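Local structure of ThiJ/PfpI family protein (Pseudomonas syringae pv. tomato, 3EWN) at residues Met37-Pro42 and Val175-Phe181; Gly93-Leu98 and Phe233-Ala237; Thr97-Ala101 and Ser125-Ile129; Leu107-Ala111 and Ile129-Leu135; His144-Arg148 and Val230-Thr234. The protein is of unknown function, but belongs to the DJ-1/PfpI family and its wider class I glutamine amidotransferase-like clan. All coordinates share one frame; numbering follows the deposited sequence.

Contact 1: residues Met37-Pro42 and Val175-Phe181; sequences MDLVGP and VTAGLDF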
# COMPACT_ATOMS: atom_id res chain seq x y z
N MSE A 37 4.34 2.99 0.71
CA MSE A 37 3.19 2.41 1.41
C MSE A 37 2.49 3.49 2.24
O MSE A 37 1.28 3.44 2.46
CB MSE A 37 3.64 1.25 2.30
CG MSE A 37 2.52 0.53 3.06
SE MSE A 37 1.07 -0.17 1.98
CE MSE A 37 -0.28 -0.14 3.33
N ASP A 38 3.26 4.47 2.70
CA ASP A 38 2.70 5.57 3.51
C ASP A 38 1.64 6.31 2.72
O ASP A 38 0.66 6.80 3.27
CB ASP A 38 3.80 6.55 3.90
CG ASP A 38 4.71 6.01 4.96
OD1 ASP A 38 4.70 4.78 5.19
OD2 ASP A 38 5.46 6.81 5.57
N LEU A 39 1.87 6.41 1.41
CA LEU A 39 0.96 7.10 0.51
C LEU A 39 -0.19 6.21 0.05
O LEU A 39 -1.35 6.59 0.10
CB LEU A 39 1.72 7.60 -0.72
CG LEU A 39 0.91 8.17 -1.88
CD1 LEU A 39 0.33 9.52 -1.49
CD2 LEU A 39 1.80 8.32 -3.10
N VAL A 40 0.16 5.00 -0.40
CA VAL A 40 -0.82 4.06 -0.94
C VAL A 40 -1.83 3.45 0.03
O VAL A 40 -2.96 3.17 -0.36
CB VAL A 40 -0.09 2.94 -1.72
CG1 VAL A 40 -1.07 1.88 -2.17
CG2 VAL A 40 0.60 3.56 -2.93
N GLY A 41 -1.44 3.22 1.28
CA GLY A 41 -2.40 2.68 2.23
C GLY A 41 -3.57 3.65 2.25
O GLY A 41 -4.72 3.25 2.04
N PRO A 42 -3.31 4.93 2.52
CA PRO A 42 -4.39 5.92 2.55
C PRO A 42 -5.03 6.10 1.17
O PRO A 42 -6.25 6.21 1.06
CB PRO A 42 -3.68 7.19 3.03
CG PRO A 42 -2.62 6.65 3.92
CD PRO A 42 -2.09 5.47 3.14
N VAL A 175 4.15 3.42 8.90
CA VAL A 175 3.76 2.78 7.64
C VAL A 175 2.35 2.20 7.48
O VAL A 175 1.42 2.91 7.07
CB VAL A 175 4.80 1.68 7.29
CG1 VAL A 175 4.59 1.20 5.87
CG2 VAL A 175 6.22 2.24 7.47
N THR A 176 2.20 0.91 7.78
CA THR A 176 0.91 0.24 7.60
C THR A 176 -0.27 0.84 8.35
O THR A 176 -1.42 0.55 8.03
CB THR A 176 1.02 -1.26 7.95
OG1 THR A 176 1.44 -1.41 9.31
CG2 THR A 176 2.05 -1.94 7.04
N ALA A 177 0.01 1.67 9.35
CA ALA A 177 -1.07 2.32 10.11
C ALA A 177 -1.94 3.15 9.17
O ALA A 177 -3.09 3.47 9.48
CB ALA A 177 -0.47 3.21 11.20
N GLY A 178 -1.39 3.50 8.01
CA GLY A 178 -2.13 4.30 7.04
C GLY A 178 -3.46 3.70 6.63
O GLY A 178 -4.40 4.42 6.30
N LEU A 179 -3.54 2.37 6.64
CA LEU A 179 -4.78 1.70 6.28
C LEU A 179 -5.88 1.95 7.31
O LEU A 179 -7.03 2.19 6.95
CB LEU A 179 -4.55 0.20 6.14
CG LEU A 179 -3.79 -0.24 4.90
CD1 LEU A 179 -3.42 -1.72 5.02
CD2 LEU A 179 -4.65 0.01 3.66
N ASP A 180 -5.52 1.88 8.59
CA ASP A 180 -6.50 2.12 9.64
C ASP A 180 -6.90 3.59 9.65
O ASP A 180 -8.06 3.94 9.86
CB ASP A 180 -5.94 1.67 10.99
CG ASP A 180 -5.71 0.17 11.04
OD1 ASP A 180 -6.52 -0.55 10.43
OD2 ASP A 180 -4.74 -0.29 11.69
N PHE A 181 -5.92 4.44 9.41
CA PHE A 181 -6.16 5.87 9.33
C PHE A 181 -7.13 6.12 8.18
O PHE A 181 -8.11 6.86 8.32
CB PHE A 181 -4.83 6.58 9.07
CG PHE A 181 -4.97 7.91 8.39
CD1 PHE A 181 -5.37 9.03 9.10
CD2 PHE A 181 -4.72 8.03 7.03
CE1 PHE A 181 -5.52 10.26 8.47
CE2 PHE A 181 -4.87 9.25 6.38
CZ PHE A 181 -5.27 10.37 7.10
O HOH W 1 -0.05 3.12 4.80

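Contact 2: residues Gly93-Leu98 and Phe233-Ala237; sequences GTDGTL and FTKKA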
# COMPACT_ATOMS: atom_id res chain seq x y z
N GLY A 93 8.72 8.65 5.54
CA GLY A 93 9.94 8.15 4.93
C GLY A 93 11.05 8.51 5.90
O GLY A 93 10.78 8.71 7.08
N THR A 94 12.29 8.60 5.43
CA THR A 94 13.39 8.95 6.33
C THR A 94 14.14 10.20 5.86
O THR A 94 13.67 11.32 6.07
CB THR A 94 14.38 7.78 6.50
OG1 THR A 94 14.85 7.36 5.21
CG2 THR A 94 13.69 6.60 7.17
N ASP A 95 15.29 10.02 5.23
CA ASP A 95 16.06 11.17 4.75
C ASP A 95 15.24 12.03 3.80
O ASP A 95 15.37 13.25 3.78
CB ASP A 95 17.36 10.72 4.07
CG ASP A 95 18.42 10.27 5.06
OD1 ASP A 95 18.32 10.63 6.25
OD2 ASP A 95 19.36 9.56 4.65
N GLY A 96 14.38 11.39 3.00
CA GLY A 96 13.55 12.13 2.07
C GLY A 96 12.54 13.00 2.79
O GLY A 96 12.19 14.09 2.33
N THR A 97 12.08 12.51 3.94
CA THR A 97 11.10 13.21 4.76
C THR A 97 11.75 14.40 5.47
O THR A 97 11.14 15.46 5.62
CB THR A 97 10.52 12.26 5.82
OG1 THR A 97 9.92 11.14 5.17
CG2 THR A 97 9.47 12.99 6.67
N LEU A 98 12.99 14.21 5.93
CA LEU A 98 13.72 15.27 6.60
C LEU A 98 13.98 16.38 5.59
O LEU A 98 13.90 17.57 5.91
CB LEU A 98 15.04 14.74 7.16
CG LEU A 98 14.90 13.66 8.24
CD1 LEU A 98 16.26 13.04 8.53
CD2 LEU A 98 14.31 14.28 9.51
N PHE A 233 18.23 8.24 12.15
CA PHE A 233 17.01 8.97 11.82
C PHE A 233 16.42 9.60 13.08
O PHE A 233 16.02 10.77 13.06
CB PHE A 233 15.99 8.04 11.16
CG PHE A 233 14.69 8.71 10.81
CD1 PHE A 233 14.65 9.75 9.88
CD2 PHE A 233 13.50 8.30 11.40
CE1 PHE A 233 13.45 10.36 9.54
CE2 PHE A 233 12.29 8.90 11.06
CZ PHE A 233 12.26 9.94 10.13
N THR A 234 16.37 8.85 14.17
CA THR A 234 15.82 9.38 15.41
C THR A 234 16.54 10.66 15.82
O THR A 234 15.90 11.65 16.18
CB THR A 234 15.93 8.38 16.56
OG1 THR A 234 15.16 7.21 16.25
CG2 THR A 234 15.40 8.99 17.86
N LYS A 235 17.87 10.63 15.78
CA LYS A 235 18.64 11.81 16.15
C LYS A 235 18.41 12.97 15.19
O LYS A 235 18.27 14.11 15.63
CB LYS A 235 20.13 11.46 16.24
CG LYS A 235 20.49 10.61 17.46
CD LYS A 235 21.99 10.42 17.62
CE LYS A 235 22.57 9.47 16.57
NZ LYS A 235 22.05 8.08 16.72
N LYS A 236 18.36 12.69 13.89
CA LYS A 236 18.14 13.75 12.90
C LYS A 236 16.74 14.34 13.03
O LYS A 236 16.54 15.53 12.76
CB LYS A 236 18.37 13.21 11.49
CG LYS A 236 19.83 12.94 11.18
CD LYS A 236 20.01 12.08 9.94
CE LYS A 236 19.60 12.80 8.68
NZ LYS A 236 20.02 12.04 7.48
N ALA A 237 15.78 13.52 13.42
CA ALA A 237 14.41 13.99 13.61
C ALA A 237 14.41 14.95 14.80
O ALA A 237 13.84 16.03 14.73
CB ALA A 237 13.47 12.82 13.87

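Contact 3: residues Thr97-Ala101 and Ser125-Ile129; sequences TLAAA and SGSLI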
# COMPACT_ATOMS: atom_id res chain seq x y z
N THR A 97 12.08 12.51 3.94
CA THR A 97 11.10 13.21 4.76
C THR A 97 11.75 14.40 5.47
O THR A 97 11.14 15.46 5.62
CB THR A 97 10.52 12.26 5.82
OG1 THR A 97 9.92 11.14 5.17
CG2 THR A 97 9.47 12.99 6.67
N LEU A 98 12.99 14.21 5.93
CA LEU A 98 13.72 15.27 6.60
C LEU A 98 13.98 16.38 5.59
O LEU A 98 13.90 17.57 5.91
CB LEU A 98 15.04 14.74 7.16
CG LEU A 98 14.90 13.66 8.24
CD1 LEU A 98 16.26 13.04 8.53
CD2 LEU A 98 14.31 14.28 9.51
N ALA A 99 14.30 15.99 4.36
CA ALA A 99 14.55 16.96 3.30
C ALA A 99 13.28 17.75 3.02
O ALA A 99 13.30 18.97 2.90
CB ALA A 99 15.03 16.26 2.03
N ALA A 100 12.16 17.04 2.90
CA ALA A 100 10.88 17.71 2.64
C ALA A 100 10.50 18.65 3.79
O ALA A 100 10.01 19.75 3.56
CB ALA A 100 9.78 16.67 2.43
N ALA A 101 10.76 18.21 5.02
CA ALA A 101 10.43 19.00 6.21
C ALA A 101 11.38 20.17 6.41
O ALA A 101 11.18 20.99 7.31
CB ALA A 101 10.43 18.11 7.45
N SER A 125 6.21 9.17 9.50
CA SER A 125 7.01 10.37 9.74
C SER A 125 6.46 11.60 9.04
O SER A 125 7.04 12.68 9.12
CB SER A 125 8.47 10.14 9.34
OG SER A 125 8.57 9.79 7.97
N GLY A 126 5.35 11.45 8.33
CA GLY A 126 4.75 12.58 7.66
C GLY A 126 4.36 13.65 8.66
O GLY A 126 4.24 14.83 8.32
N SER A 127 4.16 13.26 9.92
CA SER A 127 3.79 14.24 10.93
C SER A 127 4.94 15.20 11.25
O SER A 127 4.73 16.23 11.89
CB SER A 127 3.28 13.55 12.20
OG SER A 127 4.05 12.41 12.54
N LEU A 128 6.15 14.88 10.81
CA LEU A 128 7.29 15.78 11.03
C LEU A 128 7.10 16.95 10.08
O LEU A 128 7.46 18.09 10.39
CB LEU A 128 8.62 15.09 10.73
CG LEU A 128 9.09 13.91 11.59
CD1 LEU A 128 10.45 13.43 11.07
CD2 LEU A 128 9.19 14.30 13.06
N ILE A 129 6.54 16.67 8.91
CA ILE A 129 6.30 17.71 7.92
C ILE A 129 5.19 18.63 8.42
O ILE A 129 5.31 19.85 8.31
CB ILE A 129 5.91 17.10 6.55
CG1 ILE A 129 7.09 16.31 5.97
CG2 ILE A 129 5.47 18.20 5.58
CD1 ILE A 129 6.76 15.50 4.72

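Contact 4: residues Leu107-Ala111 and Ile129-Leu135; sequences LAFMA and ILGAAGL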
# COMPACT_ATOMS: atom_id res chain seq x y z
N LEU A 107 7.29 23.63 2.88
CA LEU A 107 6.69 24.10 4.12
C LEU A 107 5.68 25.22 3.87
O LEU A 107 4.61 25.24 4.47
CB LEU A 107 7.77 24.58 5.09
CG LEU A 107 8.72 23.50 5.62
CD1 LEU A 107 9.73 24.13 6.57
CD2 LEU A 107 7.93 22.40 6.33
N ALA A 108 6.03 26.14 2.98
CA ALA A 108 5.14 27.26 2.67
C ALA A 108 3.82 26.74 2.13
O ALA A 108 2.75 27.23 2.49
CB ALA A 108 5.80 28.18 1.64
N PHE A 109 3.90 25.73 1.25
CA PHE A 109 2.71 25.12 0.66
C PHE A 109 1.86 24.45 1.73
O PHE A 109 0.65 24.65 1.79
CB PHE A 109 3.11 24.07 -0.38
CG PHE A 109 1.98 23.15 -0.78
CD1 PHE A 109 0.97 23.59 -1.63
CD2 PHE A 109 1.91 21.86 -0.27
CE1 PHE A 109 -0.09 22.76 -1.98
CE2 PHE A 109 0.85 21.01 -0.61
CZ PHE A 109 -0.15 21.47 -1.46
N MSE A 110 2.51 23.65 2.57
CA MSE A 110 1.80 22.96 3.63
C MSE A 110 1.16 23.93 4.62
O MSE A 110 0.03 23.73 5.04
CB MSE A 110 2.76 22.00 4.37
CG MSE A 110 3.23 20.81 3.52
SE MSE A 110 1.83 19.66 2.85
CE MSE A 110 1.34 18.83 4.51
N ALA A 111 1.89 24.99 4.96
CA ALA A 111 1.37 25.98 5.89
C ALA A 111 0.16 26.71 5.31
O ALA A 111 -0.83 26.92 6.00
CB ALA A 111 2.46 26.99 6.24
N ILE A 129 6.54 16.67 8.91
CA ILE A 129 6.30 17.71 7.92
C ILE A 129 5.19 18.63 8.42
O ILE A 129 5.31 19.85 8.31
CB ILE A 129 5.91 17.10 6.55
CG1 ILE A 129 7.09 16.31 5.97
CG2 ILE A 129 5.47 18.20 5.58
CD1 ILE A 129 6.76 15.50 4.72
N LEU A 130 4.13 18.05 8.98
CA LEU A 130 3.02 18.85 9.52
C LEU A 130 3.53 19.73 10.65
O LEU A 130 3.15 20.90 10.77
CB LEU A 130 1.91 17.94 10.09
CG LEU A 130 1.14 17.00 9.17
CD1 LEU A 130 0.01 16.36 9.96
CD2 LEU A 130 0.60 17.76 7.97
N GLY A 131 4.40 19.17 11.48
CA GLY A 131 4.94 19.93 12.59
C GLY A 131 5.85 21.05 12.13
O GLY A 131 5.73 22.18 12.60
N ALA A 132 6.75 20.74 11.21
CA ALA A 132 7.68 21.74 10.71
C ALA A 132 6.95 22.86 9.97
O ALA A 132 7.45 23.98 9.88
CB ALA A 132 8.72 21.09 9.78
N ALA A 133 5.77 22.56 9.45
CA ALA A 133 4.97 23.55 8.73
C ALA A 133 4.14 24.37 9.71
O ALA A 133 3.39 25.26 9.30
CB ALA A 133 4.06 22.87 7.71
N GLY A 134 4.28 24.06 10.99
CA GLY A 134 3.55 24.78 12.03
C GLY A 134 2.08 24.42 12.15
O GLY A 134 1.27 25.23 12.61
N LEU A 135 1.74 23.19 11.77
CA LEU A 135 0.36 22.72 11.82
C LEU A 135 -0.01 21.87 13.03
O LEU A 135 -1.14 21.39 13.11
CB LEU A 135 0.06 21.92 10.55
CG LEU A 135 -0.43 22.64 9.29
CD1 LEU A 135 0.03 24.09 9.27
CD2 LEU A 135 0.05 21.89 8.07

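Contact 5: residues His144-Arg148 and Val230-Thr234; sequences HWSCR and VAEFT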
# COMPACT_ATOMS: atom_id res chain seq x y z
N HIS A 144 5.83 7.60 13.27
CA HIS A 144 6.50 6.30 13.32
C HIS A 144 7.13 6.27 14.71
O HIS A 144 7.47 7.32 15.28
CB HIS A 144 7.58 6.22 12.24
CG HIS A 144 8.21 4.86 12.12
ND1 HIS A 144 9.28 4.46 12.90
CD2 HIS A 144 7.91 3.81 11.32
CE1 HIS A 144 9.61 3.22 12.59
NE2 HIS A 144 8.79 2.80 11.63
N TRP A 145 7.29 5.08 15.29
CA TRP A 145 7.85 5.01 16.62
C TRP A 145 9.27 5.56 16.74
O TRP A 145 9.69 5.95 17.82
CB TRP A 145 7.81 3.57 17.16
CG TRP A 145 8.47 2.54 16.30
CD1 TRP A 145 7.85 1.67 15.44
CD2 TRP A 145 9.86 2.23 16.24
NE1 TRP A 145 8.77 0.84 14.86
CE2 TRP A 145 10.02 1.16 15.33
CE3 TRP A 145 11.00 2.75 16.87
CZ2 TRP A 145 11.27 0.60 15.04
CZ3 TRP A 145 12.25 2.19 16.58
CH2 TRP A 145 12.37 1.13 15.67
N SER A 146 10.00 5.61 15.63
CA SER A 146 11.37 6.09 15.65
C SER A 146 11.53 7.60 15.79
O SER A 146 12.63 8.08 16.09
CB SER A 146 12.12 5.64 14.39
OG SER A 146 11.57 6.25 13.24
N CYS A 147 10.46 8.36 15.57
CA CYS A 147 10.55 9.82 15.65
C CYS A 147 9.35 10.50 16.29
O CYS A 147 9.21 11.71 16.22
CB CYS A 147 10.75 10.39 14.24
SG CYS A 147 9.39 10.02 13.10
N ARG A 148 8.48 9.71 16.92
CA ARG A 148 7.28 10.27 17.54
C ARG A 148 7.56 11.37 18.57
O ARG A 148 6.91 12.43 18.55
CB ARG A 148 6.48 9.14 18.20
CG ARG A 148 5.09 9.55 18.65
CD ARG A 148 4.32 8.37 19.22
NE ARG A 148 4.93 7.87 20.46
CZ ARG A 148 5.48 6.67 20.59
NH1 ARG A 148 5.50 5.82 19.58
NH2 ARG A 148 6.01 6.32 21.76
N VAL A 230 17.54 2.55 13.32
CA VAL A 230 16.94 3.86 13.05
C VAL A 230 17.56 4.98 13.89
O VAL A 230 17.13 6.13 13.80
CB VAL A 230 15.41 3.86 13.31
CG1 VAL A 230 14.76 2.71 12.56
CG2 VAL A 230 15.14 3.76 14.80
N ALA A 231 18.56 4.64 14.70
CA ALA A 231 19.21 5.63 15.56
C ALA A 231 19.57 6.93 14.83
O ALA A 231 19.33 8.03 15.34
CB ALA A 231 20.45 5.02 16.20
N GLU A 232 20.15 6.81 13.64
CA GLU A 232 20.54 7.99 12.88
C GLU A 232 19.33 8.87 12.55
O GLU A 232 19.40 10.09 12.65
CB GLU A 232 21.26 7.61 11.59
CG GLU A 232 22.65 6.99 11.77
CD GLU A 232 23.59 7.85 12.61
OE1 GLU A 232 23.48 9.09 12.56
OE2 GLU A 232 24.45 7.28 13.31
N PHE A 233 18.23 8.24 12.15
CA PHE A 233 17.01 8.97 11.82
C PHE A 233 16.42 9.60 13.08
O PHE A 233 16.02 10.77 13.06
CB PHE A 233 15.99 8.04 11.16
CG PHE A 233 14.69 8.71 10.81
CD1 PHE A 233 14.65 9.75 9.88
CD2 PHE A 233 13.50 8.30 11.40
CE1 PHE A 233 13.45 10.36 9.54
CE2 PHE A 233 12.29 8.90 11.06
CZ PHE A 233 12.26 9.94 10.13
N THR A 234 16.37 8.85 14.17
CA THR A 234 15.82 9.38 15.41
C THR A 234 16.54 10.66 15.82
O THR A 234 15.90 11.65 16.18
CB THR A 234 15.93 8.38 16.56
OG1 THR A 234 15.16 7.21 16.25
CG2 THR A 234 15.40 8.99 17.86

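Contact 1: residues Met37-Pro42 and Val175-Phe181
Met37, a selenomethionine, reaches from helix 36-46 over to Val175 and Leu179. Its CB touches CG1 of Val175. Its CG lies closer to the same methyl, with Met37 CG to Val175 CG1 at 3.6 Å. CG stands opposite the backbone N (chi1 -179°), and the chain then bends at chi2 (55°). The bend sends SE and CE away from Val175 and toward Leu179, where Met37 CE rests 3.8 Å from Leu179 CG and also meets Leu179 CD1. The side chain crosses both partners at about a right angle. At the subunit interface, Met37 and Leu179 pack on Met37 and Leu179 of the second subunit.

Helices 36-46 and 177-189 follow the parallel strands of a DJ-1/PfpI-type alpha/beta sandwich. Their short segments run 7.5 Å apart at 29°. Gly41 and Gly178 permit this closeness: the CA atoms of Gly41 and Leu179 are 4.8 Å apart. Leu179 CD2 lies 3.6 Å from the carbonyl O of Gly41. Pro42 CG packs against Gly178 O and reaches the edge of the Phe181 ring at CD2. Asp38 OD1 sits 3.3 Å from Val175 CA, while its OD2 receives a weak hydrogen bond from Gly92 N. One water donates to both Met37 O and Val175 O, each at 2.7 Å.

Contact 2: residues Gly93-Leu98 and Phe233-Ala237
Phe233 lays one ring face against Thr94, with Leu98 meeting the ring obliquely. The contact joins the N-terminal turn of helix 95-100, in the DJ-1/PfpI alpha/beta sandwich, to the C-terminal helix 231-240. Thr94 holds the N-cap position, though its side chain makes no capping bond. Its CG2 makes a CH-pi contact, 4.3 Å from the Phe233 ring centroid and 11° off the ring normal. The backbone adds to this: Thr94 CA comes within 3.5 Å of Phe233 CE1. Phe233 CG stands opposite its backbone N (chi1 179°), which carries the ring out from helix 231-240 and across to the loop at Gly93. There Phe233 CZ lies 3.6 Å from Gly93 O. That carbonyl oxygen also accepts a hydrogen bond from Ser125 OG and hydrogen-bonds to a bound glycerol, probably from the crystallisation liquor.

Leu98 points at the other helix and fits between Phe233 and Lys236. Its CG is 3.8 Å from Phe233 CE1, and its CD2 reaches Ala237 CA. The Lys236 chain crosses Leu98 at about a right angle, and its CB and CE lie against Leu98 CD1. A bend at chi3 brings Lys236 CE tightly against Leu98 CD1, at 3.4 Å. NZ then reaches Asp95 on the exposed side and forms a salt bridge. The 2.5 Å separation of Lys236 NZ and Asp95 OD1 is unusually short, and its exact value is doubtful. NZ approaches OD1 from above the carboxylate, 46° out of its plane.

Contact 3: residues Thr97-Ala101 and Ser125-Ile129
Thr97 turns its methyl CG2 opposite the backbone N (chi1 -58° for OG1), which aims CG2 at Ser125 and Ile129. Ser125 has its OG between its own N and carbonyl carbon (chi1 59°), and this puts the hydroxyl on the threonine side. Thr97 CG2 sits 3.5 Å from Ser125 O and 3.6 Å from Ser125 OG. The two hydroxyl oxygens, Thr97 OG1 and Ser125 OG, are 3.4 Å apart. Their firmer partners lie elsewhere: Thr97 OG1 bonds to Tyr31 OH, and Ser125 OG to Gly93 O. The methyl is thus set among buried polar atoms that are already satisfied.

The rest of the interface is aliphatic, with two alanines facing Ile129. Ile129 runs its CG1 and CD1 branch along the first helix. Ile129 CG1 touches Ala101 CB at 4.1 Å, and Ile129 CD1 touches Ala100 CB at 4.0 Å. CG1 and CD1 also meet Thr97 CG2. The alanines let the backbones close in, with Ala101 CA 4.7 Å from Ile129 CA. On another flank, Leu98 CD2 meets Leu128 CD1 at 4.2 Å.

Ser125 follows Cys124, the residue after strand 119-123, and leads into helix 126-132. This placing of strand, Cys124 and helix is consistent with the nucleophile elbow of DJ-1/PfpI proteins. Helix 95-100 packs on that helix, and helix 231-240 covers Leu98 and Ala101 through Leu240.

Contact 4: residues Leu107-Ala111 and Ile129-Leu135
Leu107 and Ala133 bring their backbones to a CA-CA distance of 5.0 Å, where helix 104-114 meets the C-terminal end of helix 126-132. The second helix closes with a Schellman motif. Gly134 takes positive phi (76°), its N bonds to Gly131 O, and Leu135 N bonds back to Leu130 O. These helices belong to the alpha/beta sandwich of the DJ-1/PfpI family, on either side, in sequence, of strand 119-123. The Schellman turn swings Leu135 back toward helix 104-114, so that the contact continues past the helix end.

Met110, a selenomethionine, fills the middle. Met110 CB meets Ala133 CB at 3.7 Å. Its CG meets the CG2 branch of Ile129. Bends at chi2 (-59°) and chi3 (-72°) then fold the chain, and Met110 CE comes to rest 3.7 Å from Leu130 CD2. Met110 also touches Leu88 and Ala90 of strand 87-90, while Leu130 packs on strand 119-123. Met110 thus sits between helix 126-132 and strand 87-90.

Leu107 works at the outer side, which is partly exposed. Its CD2 methyl lies 3.8 Å from Ala132 CB and equally close to the backbone N of Ala133. Small side chains at Ala132 and Ala133 let this methyl sit against the helix backbone. At the far end Ala111 CB rests 3.6 Å from Ala133 O. Beside it, the two methyls of Leu135 divide their work: CD1 touches Ala111 CA, and CD2 comes within 3.5 Å of Met110 O.

Contact 5: residues His144-Arg148 and Val230-Thr234
Ser146 meets the Phe233 ring with its hydroxyl oxygen at the ring edge. Ser146 OG lies in the ring plane, 3.4 Å from Phe233 CD2, where the aromatic C-H groups carry slight positive charge. The same oxygen shares a hydrogen bond with His144 ND1 at 2.9 Å and hydrogen-bonds to a bound glycerol, probably from the crystallisation liquor, which may mark a pocket. His144 ND1 also takes the backbone N-H of Ser146 at 3.0 Å, tilted 20° from the imidazole plane. Together with the NE2 bond to Met201 O of the second subunit, these bonds hold the histidine ring. His144 also touches Cys124, a pairing consistent with the cysteine-histidine site of DJ-1/PfpI relatives.

Cys147 SG makes a sulfur-aromatic contact, approaching the Phe233 ring obliquely, 3.7 Å from Phe233 CE2. With chi1 at 61°, SG falls between the backbone N and carbonyl carbon, on the side facing the ring.

Thr234 supplies the hydrogen bond across the contact. Its OG1 donates to Ser146 O at 2.7 Å, in the carbonyl plane and on a lone pair, with a C=O...donor angle of 137°. Val230 packs on Ser146 and Trp145 through one methyl: Val230 CG2 is 3.6 Å from Ser146 CB and 3.7 Å from Trp145 CZ3. The indole N-H of Trp145 is held by Leu200 O of the second subunit.

The loop 144-148, between strands 140-141 and 157-158, is clasped by the start of helix 231-240. Helix 126-132 borders it through Leu128, which touches Cys147 and Phe233, and the second subunit packs on Trp145 and Val230.

Contacts 1 and 3 are fully buried, contact 5 largely so, and contact 1 lies nearest the chain centre. Contacts 2 and 4 are partly buried. Contacts 1 and 5 both touch the second subunit, although their centres are about 18 Å apart. Contacts 2, 3 and 5 form one cluster. Contacts 2 and 3 share helix 95-100, contacts 2 and 5 share helix 231-240, and Phe233 packs against residues of contact 3. Contact 4 joins this cluster through Ile129 and helix 126-132. The chemistry follows location. Contacts 3 and 4 are mainly aliphatic, contact 1 adds a bridging water, contact 2 has a salt bridge on its exposed side, and contact 5 is the most polar of the buried ones.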